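Local coordinates for purine nucleoside phosphorylase (Anopheles gambiae, PDB 2P4S), which catalyses the phosphorolysis of inosine, guanosine and their 2'-deoxy forms to the free purine base and pentose 1-phosphate in purine salvage, working as a homotrimer, at residues Asp93-Ile98 with Val185-Leu190; Ala99-Glu104 with Glu136-Phe141; Phe323-Asn328 with Val346-Asn351; Val211-Leu216 with Glu271-Val276; Thr250-Leu255 with Gly317-Ala322. All coordinates share one frame; numbering follows the deposited sequence.

In the fold
Contacts 3 and 5 are buried and share strand 319-329: contact 5 holds its start against the head of helix 253-265, contact 3 its end against helix 342-350, beside the bound inhibitor. Contact 4, partly buried, pairs strands 214-221 and 272-279 of the same sheet; strand 214-221 neighbours 319-329, so contacts 3 and 4 touch through backbone atoms. Contacts 1 and 2, also partly buried, lie farther from the chain centre, both on helix 92-105. Contacts 1 and 2 rest on apolar groups and a CH-pi contact, contact 4 on strand hydrogen bonds and a salt bridge, contact 5 on a backbone hydrogen bond and a helix N-cap, contact 3 on apolar packing behind a ligand-binding asparagine.

Contact 1: Asp93-Ile98 with Val185-Leu190; sequences DTLQEI and VRVMHL
Leu190 of helix 178-191 leans on helix 92-105 at Leu95 and Gln96. Its CG stands beside the backbone N (chi1 -71°), and from there the two methyls part. CB and CG serve as the stem; Leu190 CD1 lies on the backbone, 3.4 Å from Gln96 N and 3.5 Å from Leu95 C, and meets the side chain at Leu95 CB. Leu190 CD2 turns to the flank, where Gln96 NE2 comes to 3.8 Å because the glutamine chain bends at chi2 (76°). One turn back along helix 178-191, Val187 offers CG2 to two partners, Ile98 CG2 at 3.9 Å and Leu95 CD2 at 4.0 Å; the Ile98 and Val187 side chains cross at about a right angle. The other Leu95 methyl, CD1, rests on Arg186 CB at 3.8 Å, so only the aliphatic root of that arginine takes part, while its guanidinium leads away to a hydrogen bond with His315 and a cation-pi interaction with Phe240. The short helix axes approach to 9.0 Å at a crossing angle of -67°. No hydrogen bond joins the segments: branched aliphatic groups hold the helices together through dispersion and burial, and the polar ends stay at the margin.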
# COMPACT_ATOMS: atom_id res chain seq x y z
N ASP A 93 -28.86 -5.63 3.44
CA ASP A 93 -29.91 -6.01 4.36
C ASP A 93 -29.58 -5.74 5.81
O ASP A 93 -30.40 -5.21 6.53
CB ASP A 93 -30.32 -7.47 4.12
CG ASP A 93 -31.12 -7.64 2.83
OD1 ASP A 93 -32.04 -6.81 2.60
OD2 ASP A 93 -30.83 -8.56 2.03
N THR A 94 -28.37 -6.09 6.22
CA THR A 94 -27.88 -5.74 7.55
C THR A 94 -27.88 -4.23 7.76
O THR A 94 -28.27 -3.77 8.82
CB THR A 94 -26.46 -6.29 7.78
OG1 THR A 94 -26.48 -7.70 7.65
CG2 THR A 94 -25.92 -5.90 9.16
N LEU A 95 -27.43 -3.48 6.76
CA LEU A 95 -27.34 -2.02 6.85
C LEU A 95 -28.73 -1.40 6.98
O LEU A 95 -28.95 -0.51 7.80
CB LEU A 95 -26.54 -1.43 5.65
CG LEU A 95 -25.05 -1.82 5.68
CD1 LEU A 95 -24.30 -1.50 4.40
CD2 LEU A 95 -24.35 -1.16 6.87
N GLN A 96 -29.66 -1.91 6.18
CA GLN A 96 -31.06 -1.54 6.36
C GLN A 96 -31.63 -1.92 7.77
O GLN A 96 -32.35 -1.12 8.35
CB GLN A 96 -31.93 -2.00 5.17
CG GLN A 96 -33.38 -1.43 5.17
CD GLN A 96 -33.48 0.03 4.72
OE1 GLN A 96 -33.83 0.92 5.51
NE2 GLN A 96 -33.21 0.28 3.45
N GLU A 97 -31.25 -3.08 8.33
CA GLU A 97 -31.54 -3.39 9.75
C GLU A 97 -31.12 -2.23 10.68
O GLU A 97 -31.93 -1.74 11.53
CB GLU A 97 -30.79 -4.66 10.26
CG GLU A 97 -31.16 -6.07 9.72
CD GLU A 97 -30.18 -7.19 10.29
OE1 GLU A 97 -29.81 -7.12 11.51
OE2 GLU A 97 -29.79 -8.13 9.53
N ILE A 98 -29.85 -1.82 10.57
CA ILE A 98 -29.30 -0.75 11.39
C ILE A 98 -30.07 0.56 11.14
O ILE A 98 -30.44 1.27 12.09
CB ILE A 98 -27.74 -0.55 11.15
CG1 ILE A 98 -26.99 -1.90 11.20
CG2 ILE A 98 -27.16 0.53 12.08
CD1 ILE A 98 -25.48 -1.81 10.85
N VAL A 185 -21.57 5.66 7.08
CA VAL A 185 -21.97 6.42 5.87
C VAL A 185 -23.08 5.74 5.05
O VAL A 185 -23.93 6.43 4.49
CB VAL A 185 -20.74 6.78 4.96
CG1 VAL A 185 -21.14 7.60 3.74
CG2 VAL A 185 -19.63 7.51 5.78
N ARG A 186 -23.05 4.41 4.91
CA ARG A 186 -24.13 3.68 4.18
C ARG A 186 -25.44 3.77 4.96
O ARG A 186 -26.49 3.97 4.37
CB ARG A 186 -23.82 2.23 3.98
CG ARG A 186 -22.47 1.89 3.38
CD ARG A 186 -22.58 1.91 1.95
NE ARG A 186 -21.83 0.86 1.27
CZ ARG A 186 -21.34 1.01 0.04
NH1 ARG A 186 -21.52 2.18 -0.65
NH2 ARG A 186 -20.68 0.01 -0.52
N VAL A 187 -25.36 3.67 6.29
CA VAL A 187 -26.49 3.88 7.18
C VAL A 187 -27.09 5.31 7.06
O VAL A 187 -28.30 5.45 6.90
CB VAL A 187 -26.13 3.54 8.67
CG1 VAL A 187 -27.30 3.83 9.55
CG2 VAL A 187 -25.72 2.08 8.79
N MET A 188 -26.26 6.35 7.15
CA MET A 188 -26.70 7.73 6.89
C MET A 188 -27.50 7.85 5.57
O MET A 188 -28.58 8.43 5.55
CB MET A 188 -25.51 8.70 6.89
CG MET A 188 -24.83 8.97 8.23
SD MET A 188 -23.25 9.86 8.00
CE MET A 188 -22.88 10.26 9.70
N HIS A 189 -27.00 7.28 4.49
CA HIS A 189 -27.68 7.29 3.21
C HIS A 189 -29.06 6.59 3.31
O HIS A 189 -30.09 7.14 2.90
CB HIS A 189 -26.78 6.58 2.19
CG HIS A 189 -27.45 6.21 0.91
ND1 HIS A 189 -27.91 7.14 -0.00
CD2 HIS A 189 -27.67 4.99 0.35
CE1 HIS A 189 -28.43 6.50 -1.04
NE2 HIS A 189 -28.29 5.20 -0.85
N LEU A 190 -29.07 5.37 3.86
CA LEU A 190 -30.30 4.60 3.98
C LEU A 190 -31.36 5.34 4.80
O LEU A 190 -32.53 5.27 4.51
CB LEU A 190 -30.01 3.23 4.57
CG LEU A 190 -29.26 2.25 3.68
CD1 LEU A 190 -29.07 0.93 4.44
CD2 LEU A 190 -29.99 2.04 2.32

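Contact 2: Ala99-Glu104 with Glu136-Phe141; sequences ATYLLE and ETIPHF
Tyr101 on helix 92-105 faces an irregular segment that ends in a type II beta turn from Ile138 to Phe141, closed by Phe141 N to Ile138 O at 3.1 Å; the nearest CA atoms across the contact are those of Tyr101 and Pro139. The tyrosine ring and the proline carry the contact. With CG anti to the backbone N (chi1 178°), the phenol reaches out from the helix and lays one face over Pro139 CD and CG. Pro139 CD sits 3.4 Å from the centroid of the Tyr101 ring and 3° off its normal, a CH-pi contact over the centre of the face, and Pro139 CG lies over the near side of the ring, 3.6 Å from Tyr101 CG. The hydroxyl end passes Thr137, with Tyr101 OH 3.4 Å from Thr137 O. A second, looser apolar contact runs alongside: Leu102 CD2 meets Ile138 CG1 at 4.4 Å, and both side chains also rest on Phe133 and Leu153 of the neighbouring strands. His140, further round the turn, is hydrogen-bonded to Glu97 of the same helix. The carbon next to the proline nitrogen has mildly polarised hydrogens, which suit the electron-rich phenol face; the turn is thus held to the helix largely by CH-pi and dispersion contacts.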
# COMPACT_ATOMS: atom_id res chain seq x y z
N ALA A 99 -30.33 0.87 9.87
CA ALA A 99 -31.04 2.13 9.55
C ALA A 99 -32.45 2.10 10.22
O ALA A 99 -32.84 3.05 10.93
CB ALA A 99 -31.16 2.33 8.02
N THR A 100 -33.17 1.00 9.99
CA THR A 100 -34.55 0.79 10.51
C THR A 100 -34.56 0.87 12.03
O THR A 100 -35.42 1.57 12.59
CB THR A 100 -35.18 -0.52 9.99
OG1 THR A 100 -35.44 -0.39 8.58
CG2 THR A 100 -36.53 -0.78 10.67
N TYR A 101 -33.57 0.23 12.67
CA TYR A 101 -33.38 0.30 14.12
C TYR A 101 -33.40 1.74 14.63
O TYR A 101 -34.05 2.06 15.63
CB TYR A 101 -32.07 -0.38 14.53
CG TYR A 101 -31.81 -0.30 16.01
CD1 TYR A 101 -32.32 -1.28 16.89
CD2 TYR A 101 -31.07 0.76 16.55
CE1 TYR A 101 -32.12 -1.19 18.26
CE2 TYR A 101 -30.86 0.86 17.91
CZ TYR A 101 -31.38 -0.14 18.78
OH TYR A 101 -31.19 -0.02 20.15
N LEU A 102 -32.63 2.59 13.98
CA LEU A 102 -32.55 3.99 14.41
C LEU A 102 -33.81 4.78 14.00
O LEU A 102 -34.30 5.60 14.76
CB LEU A 102 -31.27 4.63 13.80
CG LEU A 102 -29.92 4.00 14.25
CD1 LEU A 102 -28.76 4.34 13.29
CD2 LEU A 102 -29.63 4.48 15.65
N LEU A 103 -34.31 4.55 12.80
CA LEU A 103 -35.49 5.27 12.29
C LEU A 103 -36.73 5.01 13.16
O LEU A 103 -37.56 5.89 13.28
CB LEU A 103 -35.78 4.87 10.85
CG LEU A 103 -34.83 5.38 9.76
CD1 LEU A 103 -35.15 4.69 8.42
CD2 LEU A 103 -34.90 6.88 9.64
N GLU A 104 -36.81 3.80 13.75
CA GLU A 104 -37.83 3.40 14.74
C GLU A 104 -37.69 4.11 16.07
O GLU A 104 -38.68 4.29 16.79
CB GLU A 104 -37.80 1.87 14.94
CG GLU A 104 -38.46 1.17 13.72
CD GLU A 104 -38.39 -0.37 13.75
OE1 GLU A 104 -37.66 -0.95 14.61
OE2 GLU A 104 -39.05 -0.99 12.86
N GLU A 136 -22.33 1.23 21.49
CA GLU A 136 -22.49 -0.09 22.14
C GLU A 136 -23.88 -0.73 21.95
O GLU A 136 -24.00 -1.94 21.86
CB GLU A 136 -22.22 0.01 23.66
CG GLU A 136 -20.75 0.16 24.06
CD GLU A 136 -20.09 1.56 23.73
OE1 GLU A 136 -20.78 2.60 23.49
OE2 GLU A 136 -18.83 1.60 23.72
N THR A 137 -24.91 0.12 21.89
CA THR A 137 -26.31 -0.29 21.80
C THR A 137 -26.84 -0.43 20.39
O THR A 137 -27.92 -0.97 20.19
CB THR A 137 -27.22 0.68 22.56
OG1 THR A 137 -27.53 1.81 21.73
CG2 THR A 137 -26.61 1.14 23.85
N ILE A 138 -26.11 0.06 19.39
CA ILE A 138 -26.59 -0.03 18.02
C ILE A 138 -26.23 -1.40 17.41
O ILE A 138 -25.07 -1.80 17.44
CB ILE A 138 -26.08 1.15 17.12
CG1 ILE A 138 -26.36 2.52 17.79
CG2 ILE A 138 -26.74 1.07 15.72
CD1 ILE A 138 -25.58 3.69 17.15
N PRO A 139 -27.23 -2.15 16.91
CA PRO A 139 -26.89 -3.44 16.31
C PRO A 139 -25.77 -3.34 15.28
O PRO A 139 -25.81 -2.47 14.41
CB PRO A 139 -28.20 -3.89 15.65
CG PRO A 139 -29.20 -2.83 15.90
CD PRO A 139 -28.67 -1.92 16.93
N HIS A 140 -24.77 -4.22 15.44
CA HIS A 140 -23.63 -4.38 14.49
C HIS A 140 -22.67 -3.21 14.45
O HIS A 140 -21.85 -3.13 13.55
CB HIS A 140 -24.13 -4.64 13.05
CG HIS A 140 -25.08 -5.78 12.95
ND1 HIS A 140 -24.70 -7.08 13.20
CD2 HIS A 140 -26.41 -5.81 12.66
CE1 HIS A 140 -25.75 -7.87 13.06
NE2 HIS A 140 -26.79 -7.13 12.72
N PHE A 141 -22.76 -2.31 15.41
CA PHE A 141 -21.92 -1.13 15.38
C PHE A 141 -20.54 -1.36 16.03
O PHE A 141 -20.45 -1.95 17.12
CB PHE A 141 -22.63 0.03 16.04
CG PHE A 141 -22.79 1.22 15.14
CD1 PHE A 141 -23.55 1.12 13.99
CD2 PHE A 141 -22.21 2.43 15.44
CE1 PHE A 141 -23.73 2.23 13.15
CE2 PHE A 141 -22.37 3.56 14.58
CZ PHE A 141 -23.14 3.44 13.44

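Contact 3: Phe323-Asn328 with Val346-Asn351. With DIH (7-[[(3R,4R)-3-(hydroxymethyl)-4-oxidanyl-pyrrolidin-1-ium-1-yl]methyl]-3,5-dihydropyrrolo[3,2-d]pyrimidin-4-one), chain F.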
# COMPACT_ATOMS: atom_id res chain seq x y z
N PHE A 323 -13.28 19.04 6.06
CA PHE A 323 -12.13 19.83 6.47
C PHE A 323 -11.28 19.15 7.53
O PHE A 323 -11.77 18.31 8.27
CB PHE A 323 -12.52 21.23 6.95
CG PHE A 323 -13.42 21.25 8.15
CD1 PHE A 323 -12.89 21.27 9.44
CD2 PHE A 323 -14.80 21.33 7.99
CE1 PHE A 323 -13.70 21.34 10.53
CE2 PHE A 323 -15.62 21.39 9.10
CZ PHE A 323 -15.07 21.41 10.37
N SER A 324 -10.01 19.57 7.58
CA SER A 324 -9.05 19.20 8.61
C SER A 324 -8.81 20.41 9.53
O SER A 324 -8.50 21.53 9.05
CB SER A 324 -7.71 18.84 7.96
OG SER A 324 -7.74 17.70 7.13
N LEU A 325 -8.92 20.20 10.84
CA LEU A 325 -8.31 21.10 11.81
C LEU A 325 -6.82 20.71 11.92
O LEU A 325 -6.51 19.55 12.24
CB LEU A 325 -9.00 20.98 13.17
CG LEU A 325 -8.52 21.90 14.30
CD1 LEU A 325 -8.77 23.41 14.00
CD2 LEU A 325 -9.23 21.49 15.58
N ILE A 326 -5.93 21.67 11.66
CA ILE A 326 -4.50 21.46 11.73
C ILE A 326 -4.12 21.52 13.21
O ILE A 326 -4.21 22.56 13.83
CB ILE A 326 -3.73 22.56 10.92
CG1 ILE A 326 -4.17 22.57 9.45
CG2 ILE A 326 -2.21 22.44 11.10
CD1 ILE A 326 -3.95 21.20 8.67
N THR A 327 -3.71 20.39 13.79
CA THR A 327 -3.63 20.29 15.26
C THR A 327 -2.19 20.33 15.69
O THR A 327 -1.88 20.40 16.87
CB THR A 327 -4.31 18.99 15.77
OG1 THR A 327 -3.87 17.87 14.97
CG2 THR A 327 -5.82 19.12 15.63
N ASN A 328 -1.30 20.31 14.72
CA ASN A 328 0.11 20.20 14.95
C ASN A 328 0.74 20.32 13.60
O ASN A 328 0.13 19.95 12.58
CB ASN A 328 0.52 18.85 15.60
CG ASN A 328 0.10 17.63 14.76
OD1 ASN A 328 -1.12 17.32 14.65
ND2 ASN A 328 1.10 16.94 14.19
N VAL A 346 -6.27 16.82 20.62
CA VAL A 346 -7.67 16.90 20.95
C VAL A 346 -7.93 18.27 21.57
O VAL A 346 -8.92 18.89 21.25
CB VAL A 346 -8.09 15.71 21.90
CG1 VAL A 346 -9.54 15.82 22.36
CG2 VAL A 346 -7.84 14.36 21.19
N GLY A 347 -7.01 18.74 22.42
CA GLY A 347 -7.09 20.10 23.01
C GLY A 347 -7.21 21.28 22.04
O GLY A 347 -7.83 22.29 22.37
N VAL A 348 -6.60 21.18 20.87
CA VAL A 348 -6.65 22.25 19.87
C VAL A 348 -8.12 22.49 19.42
O VAL A 348 -8.59 23.65 19.33
CB VAL A 348 -5.70 21.94 18.67
CG1 VAL A 348 -5.86 22.94 17.52
CG2 VAL A 348 -4.24 21.88 19.12
N GLY A 349 -8.84 21.41 19.14
CA GLY A 349 -10.26 21.48 18.83
C GLY A 349 -11.19 21.92 19.95
O GLY A 349 -12.11 22.71 19.70
N LYS A 350 -10.96 21.40 21.17
CA LYS A 350 -11.69 21.79 22.38
C LYS A 350 -11.55 23.27 22.60
O LYS A 350 -12.52 23.93 22.94
CB LYS A 350 -11.18 21.09 23.65
CG LYS A 350 -11.05 19.57 23.55
CD LYS A 350 -10.44 18.91 24.84
CE LYS A 350 -11.53 18.18 25.65
NZ LYS A 350 -12.23 17.15 24.78
N ASN A 351 -10.33 23.78 22.42
CA ASN A 351 -10.07 25.22 22.53
C ASN A 351 -10.74 26.08 21.43
O ASN A 351 -10.72 27.31 21.52
CB ASN A 351 -8.55 25.52 22.63
CG ASN A 351 -7.91 24.94 23.91
OD1 ASN A 351 -8.58 24.74 24.93
ND2 ASN A 351 -6.62 24.63 23.83
O5' DIH F . -3.58 11.93 17.70
C5' DIH F . -3.71 10.79 16.83
C4' DIH F . -5.07 10.90 16.18
C6' DIH F . -5.27 12.27 15.50
C3' DIH F . -5.21 9.84 15.11
O3' DIH F . -6.58 9.42 15.08
C2' DIH F . -4.93 10.58 13.82
N1' DIH F . -5.56 11.91 14.08
C10 DIH F . -5.20 12.87 13.02
C9 DIH F . -3.83 13.52 13.07
C8 DIH F . -3.52 14.72 13.76
N7 DIH F . -2.21 15.01 13.55
C5 DIH F . -1.65 14.05 12.76
C6 DIH F . -0.31 13.85 12.15
O6 DIH F . 0.68 14.67 12.37
N1 DIH F . -0.18 12.75 11.38
C2 DIH F . -1.19 11.86 11.14
N3 DIH F . -2.42 12.03 11.64
C4 DIH F . -2.66 13.12 12.45
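Thr327 stands between the bound inhibitor and helix 342-350, its hydroxyl turned to the ligand and its methyl to Val348. Beside it, Asn328 grips the base with both ends of its amide: Asn328 OD1 accepts from DIH N7 at 2.8 Å and Asn328 ND2 gives to DIH O6 at 2.9 Å, each with an N-H...O angle of 171°. The Thr327 hydroxyl probably helps hold the amide in this orientation, since Thr327 OG1 donates to Asn328 OD1 at 2.8 Å, in the carbonyl plane. Thr327 OG1 also passes DIH C8 at 3.4 Å. Behind this layer, Thr327 CG2 lies 4.1 Å from Val348 CB, and Val348 CG2 meets Thr327 O at 3.6 Å. One step further out, Leu325, its CG anti to the backbone N (chi1 -178°), presses CD2 onto the bare backbone of Gly349; Leu325 CD2 to Gly349 CA, at 3.4 Å, is tight. Donation from Asn328 ND2 to O6 is consistent with the preference for 6-oxopurines over adenosine, and the N7-H to OD1 bond probably resembles a base protonated at N7 as it leaves. Polar recognition by Asn328 on one side thus meets apolar packing of Leu325 and Thr327 on Val348 and Gly349 on the other.

Contact 4: Val211-Leu216 with Glu271-Val276; sequences VGDIML and ELREGV
The Arg273 guanidinium receives the Asp213 carboxylate at its edge, near its own plane, whereas Asp213 OD2 is met from above the carboxylate plane; the two planes stand 40° apart. Arg273 NE gives Asp213 OD2 a bond of 2.8 Å, and Arg273 NH2 adds a weak one to that same oxygen, so a single carboxylate atom carries the salt bridge while also accepting from Arg210 N. Asp213 OD1 accepts a hydrogen bond from a water, which in turn accepts a weak one from Arg273 NH2. A bend at chi2 (-73°) folds the arginine back along the strand toward this acid. Beyond the ion pair, the backbones run parallel: Ile214 N to Glu271 O (2.9 Å), Arg273 N to Ile214 O (2.7 Å), Leu216 N to Arg273 O (2.9 Å) and Gly275 N to Leu216 O (2.9 Å). Met215 lies on the same face as Arg273, its CG 3.5 Å from Gly275 N and its sulfur over the glycine backbone. On the other face, Leu272 CD1 meets Ile214 CG2 at 3.9 Å and Leu272 CD2 meets Leu216 CD1 at 4.0 Å. Helix 253-265 packs on this leucine face, where Lys260 also pairs with Glu274. Strand 319-329 runs antiparallel along the other edge of strand 214-221, and Val276 touches Ala289 of a neighbouring subunit.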
# COMPACT_ATOMS: atom_id res chain seq x y z
N VAL A 211 -1.01 25.91 13.41
CA VAL A 211 -1.84 25.12 14.30
C VAL A 211 -3.12 25.89 14.57
O VAL A 211 -3.08 27.10 14.88
CB VAL A 211 -1.10 24.85 15.67
CG1 VAL A 211 -2.08 24.30 16.73
CG2 VAL A 211 0.11 23.90 15.45
N GLY A 212 -4.27 25.21 14.47
CA GLY A 212 -5.54 25.90 14.67
C GLY A 212 -6.20 26.34 13.37
O GLY A 212 -7.36 26.71 13.37
N ASP A 213 -5.48 26.29 12.24
CA ASP A 213 -6.09 26.56 10.94
C ASP A 213 -7.06 25.45 10.62
O ASP A 213 -6.88 24.29 11.07
CB ASP A 213 -5.02 26.58 9.81
CG ASP A 213 -4.11 27.84 9.84
OD1 ASP A 213 -4.31 28.75 10.68
OD2 ASP A 213 -3.16 27.90 9.02
N ILE A 214 -8.06 25.79 9.80
CA ILE A 214 -8.93 24.82 9.18
C ILE A 214 -8.56 24.75 7.71
O ILE A 214 -8.61 25.77 7.00
CB ILE A 214 -10.38 25.25 9.36
CG1 ILE A 214 -10.75 25.20 10.86
CG2 ILE A 214 -11.35 24.46 8.46
CD1 ILE A 214 -12.08 25.91 11.15
N MET A 215 -8.16 23.57 7.26
CA MET A 215 -7.98 23.33 5.85
C MET A 215 -9.20 22.66 5.25
O MET A 215 -9.45 21.49 5.53
CB MET A 215 -6.77 22.43 5.60
CG MET A 215 -6.37 22.40 4.11
SD MET A 215 -5.39 20.98 3.70
CE MET A 215 -6.61 19.64 3.77
N LEU A 216 -9.93 23.38 4.38
CA LEU A 216 -10.89 22.72 3.47
C LEU A 216 -10.16 21.67 2.66
O LEU A 216 -9.10 21.90 2.10
CB LEU A 216 -11.56 23.69 2.50
CG LEU A 216 -12.15 24.94 3.16
CD1 LEU A 216 -12.66 25.93 2.14
CD2 LEU A 216 -13.20 24.60 4.26
N GLU A 271 -7.17 32.05 8.98
CA GLU A 271 -6.96 30.75 9.57
C GLU A 271 -7.66 29.71 8.70
O GLU A 271 -7.82 28.60 9.12
CB GLU A 271 -7.54 30.71 10.99
CG GLU A 271 -6.77 31.55 12.03
CD GLU A 271 -7.06 33.08 11.95
OE1 GLU A 271 -8.25 33.50 11.88
OE2 GLU A 271 -6.07 33.85 11.96
N LEU A 272 -8.09 30.10 7.50
CA LEU A 272 -8.69 29.17 6.58
C LEU A 272 -7.73 28.83 5.43
O LEU A 272 -7.22 29.71 4.76
CB LEU A 272 -10.01 29.70 6.00
CG LEU A 272 -10.86 28.64 5.29
CD1 LEU A 272 -11.59 27.77 6.36
CD2 LEU A 272 -11.83 29.23 4.30
N ARG A 273 -7.51 27.53 5.20
CA ARG A 273 -6.69 27.07 4.12
C ARG A 273 -7.56 26.20 3.23
O ARG A 273 -8.72 25.88 3.58
CB ARG A 273 -5.49 26.22 4.65
CG ARG A 273 -4.70 26.84 5.78
CD ARG A 273 -3.82 28.00 5.24
NE ARG A 273 -3.18 28.72 6.34
CZ ARG A 273 -2.29 29.70 6.17
NH1 ARG A 273 -1.90 30.08 4.94
NH2 ARG A 273 -1.78 30.28 7.24
N GLU A 274 -6.96 25.73 2.16
CA GLU A 274 -7.61 24.80 1.25
C GLU A 274 -6.53 23.94 0.60
O GLU A 274 -5.60 24.48 0.02
CB GLU A 274 -8.34 25.55 0.17
CG GLU A 274 -9.17 24.61 -0.68
CD GLU A 274 -9.90 25.32 -1.81
OE1 GLU A 274 -9.34 26.29 -2.41
OE2 GLU A 274 -11.05 24.90 -2.09
N GLY A 275 -6.65 22.62 0.67
CA GLY A 275 -5.61 21.81 0.05
C GLY A 275 -5.92 20.34 0.11
O GLY A 275 -7.07 19.95 0.15
N VAL A 276 -4.85 19.54 0.02
CA VAL A 276 -4.94 18.12 -0.28
C VAL A 276 -4.67 17.32 0.98
O VAL A 276 -3.65 17.55 1.68
CB VAL A 276 -3.97 17.75 -1.48
CG1 VAL A 276 -3.95 16.21 -1.77
CG2 VAL A 276 -4.28 18.62 -2.81
O HOH W 1 -3.18 31.21 9.98

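Contact 5: Thr250-Leu255 with Gly317-Ala322; sequences TYDPKL and GMTCFA
Asp252 N donates to Cys320 O at 2.9 Å and 166°, nearly in line with the carbonyl, and ties the head of helix 253-265 to strand 319-329. Asp252 is also the N-cap of that helix: with CG anti to its own N (chi1 -171°), its OD2 accepts from Leu255 N at 3.1 Å, on the anti side of the carboxylate. A water bridges the backbones, lying close to Thr250 O and accepting from Cys320 N at 3.0 Å. Around these bonds the packing is apolar. Asp252 CB meets Thr319 CG2 at 3.8 Å, Leu255 CB lies 3.9 Å from Phe321 CD2, and the Tyr251 ring turns an edge to the Ala322 methyl, CE1 to CB 3.7 Å, while its hydroxyl bonds to His220. Strand 195-204 pairs with the strand through Thr319 and Phe321, strand 214-221 through Ala322. Helix 307-315 lies against Thr250, Tyr251 and Cys320, and helix 353-370 against Leu255 and Phe321.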
# COMPACT_ATOMS: atom_id res chain seq x y z
N THR A 250 -15.60 15.52 -6.03
CA THR A 250 -15.95 14.76 -4.81
C THR A 250 -16.10 15.68 -3.64
O THR A 250 -17.08 15.57 -2.88
CB THR A 250 -14.88 13.70 -4.51
OG1 THR A 250 -14.96 12.67 -5.49
CG2 THR A 250 -15.01 13.10 -3.12
N TYR A 251 -15.12 16.56 -3.45
CA TYR A 251 -15.21 17.57 -2.39
C TYR A 251 -15.88 18.80 -3.02
O TYR A 251 -15.29 19.48 -3.86
CB TYR A 251 -13.83 17.88 -1.81
CG TYR A 251 -13.24 16.69 -1.12
CD1 TYR A 251 -13.62 16.34 0.18
CD2 TYR A 251 -12.33 15.87 -1.79
CE1 TYR A 251 -13.10 15.19 0.80
CE2 TYR A 251 -11.80 14.73 -1.18
CZ TYR A 251 -12.19 14.40 0.11
OH TYR A 251 -11.62 13.28 0.69
N ASP A 252 -17.13 19.06 -2.63
CA ASP A 252 -18.01 19.91 -3.45
C ASP A 252 -17.48 21.35 -3.61
O ASP A 252 -17.31 22.05 -2.63
CB ASP A 252 -19.44 19.88 -2.90
CG ASP A 252 -20.42 20.56 -3.84
OD1 ASP A 252 -20.79 19.94 -4.88
OD2 ASP A 252 -20.79 21.72 -3.54
N PRO A 253 -17.16 21.76 -4.85
CA PRO A 253 -16.59 23.11 -5.06
C PRO A 253 -17.45 24.26 -4.51
O PRO A 253 -16.92 25.19 -3.89
CB PRO A 253 -16.43 23.19 -6.59
CG PRO A 253 -16.22 21.78 -6.99
CD PRO A 253 -17.20 20.99 -6.12
N LYS A 254 -18.77 24.18 -4.69
CA LYS A 254 -19.68 25.20 -4.20
C LYS A 254 -19.74 25.28 -2.70
O LYS A 254 -19.82 26.39 -2.17
CB LYS A 254 -21.08 24.97 -4.73
CG LYS A 254 -21.34 25.37 -6.15
CD LYS A 254 -22.70 24.80 -6.53
CE LYS A 254 -23.34 25.53 -7.69
NZ LYS A 254 -24.80 25.06 -7.82
N LEU A 255 -19.73 24.15 -1.99
CA LEU A 255 -19.72 24.20 -0.52
C LEU A 255 -18.40 24.73 0.01
O LEU A 255 -18.38 25.50 0.99
CB LEU A 255 -20.04 22.84 0.11
CG LEU A 255 -21.50 22.36 -0.05
CD1 LEU A 255 -21.70 20.90 0.42
CD2 LEU A 255 -22.49 23.34 0.66
N GLY A 317 -23.89 8.35 -4.03
CA GLY A 317 -24.39 9.57 -4.68
C GLY A 317 -24.54 10.74 -3.72
O GLY A 317 -25.24 11.70 -4.04
N MET A 318 -23.92 10.68 -2.54
CA MET A 318 -24.00 11.82 -1.56
C MET A 318 -23.10 13.00 -1.94
O MET A 318 -22.04 12.79 -2.56
CB MET A 318 -23.67 11.36 -0.15
CG MET A 318 -24.68 10.36 0.40
SD MET A 318 -24.12 9.58 1.95
CE MET A 318 -24.40 10.72 3.31
N THR A 319 -23.52 14.21 -1.58
CA THR A 319 -22.68 15.41 -1.71
C THR A 319 -21.79 15.52 -0.48
O THR A 319 -22.28 15.33 0.62
CB THR A 319 -23.52 16.69 -1.90
OG1 THR A 319 -24.29 16.52 -3.10
CG2 THR A 319 -22.65 17.95 -2.06
N CYS A 320 -20.50 15.81 -0.69
CA CYS A 320 -19.50 15.79 0.38
C CYS A 320 -18.80 17.13 0.57
O CYS A 320 -18.45 17.81 -0.41
CB CYS A 320 -18.42 14.74 0.09
SG CYS A 320 -19.03 13.04 -0.04
N PHE A 321 -18.63 17.48 1.85
CA PHE A 321 -17.87 18.63 2.29
C PHE A 321 -16.97 18.07 3.40
O PHE A 321 -17.42 17.24 4.21
CB PHE A 321 -18.79 19.74 2.84
CG PHE A 321 -18.03 20.89 3.44
CD1 PHE A 321 -18.02 21.08 4.83
CD2 PHE A 321 -17.25 21.75 2.63
CE1 PHE A 321 -17.27 22.10 5.41
CE2 PHE A 321 -16.49 22.80 3.19
CZ PHE A 321 -16.51 22.99 4.58
N ALA A 322 -15.71 18.47 3.43
CA ALA A 322 -14.80 18.01 4.47
C ALA A 322 -13.72 19.02 4.80
O ALA A 322 -13.29 19.77 3.93
CB ALA A 322 -14.16 16.67 4.05
O HOH W 2 -19.68 16.00 -3.54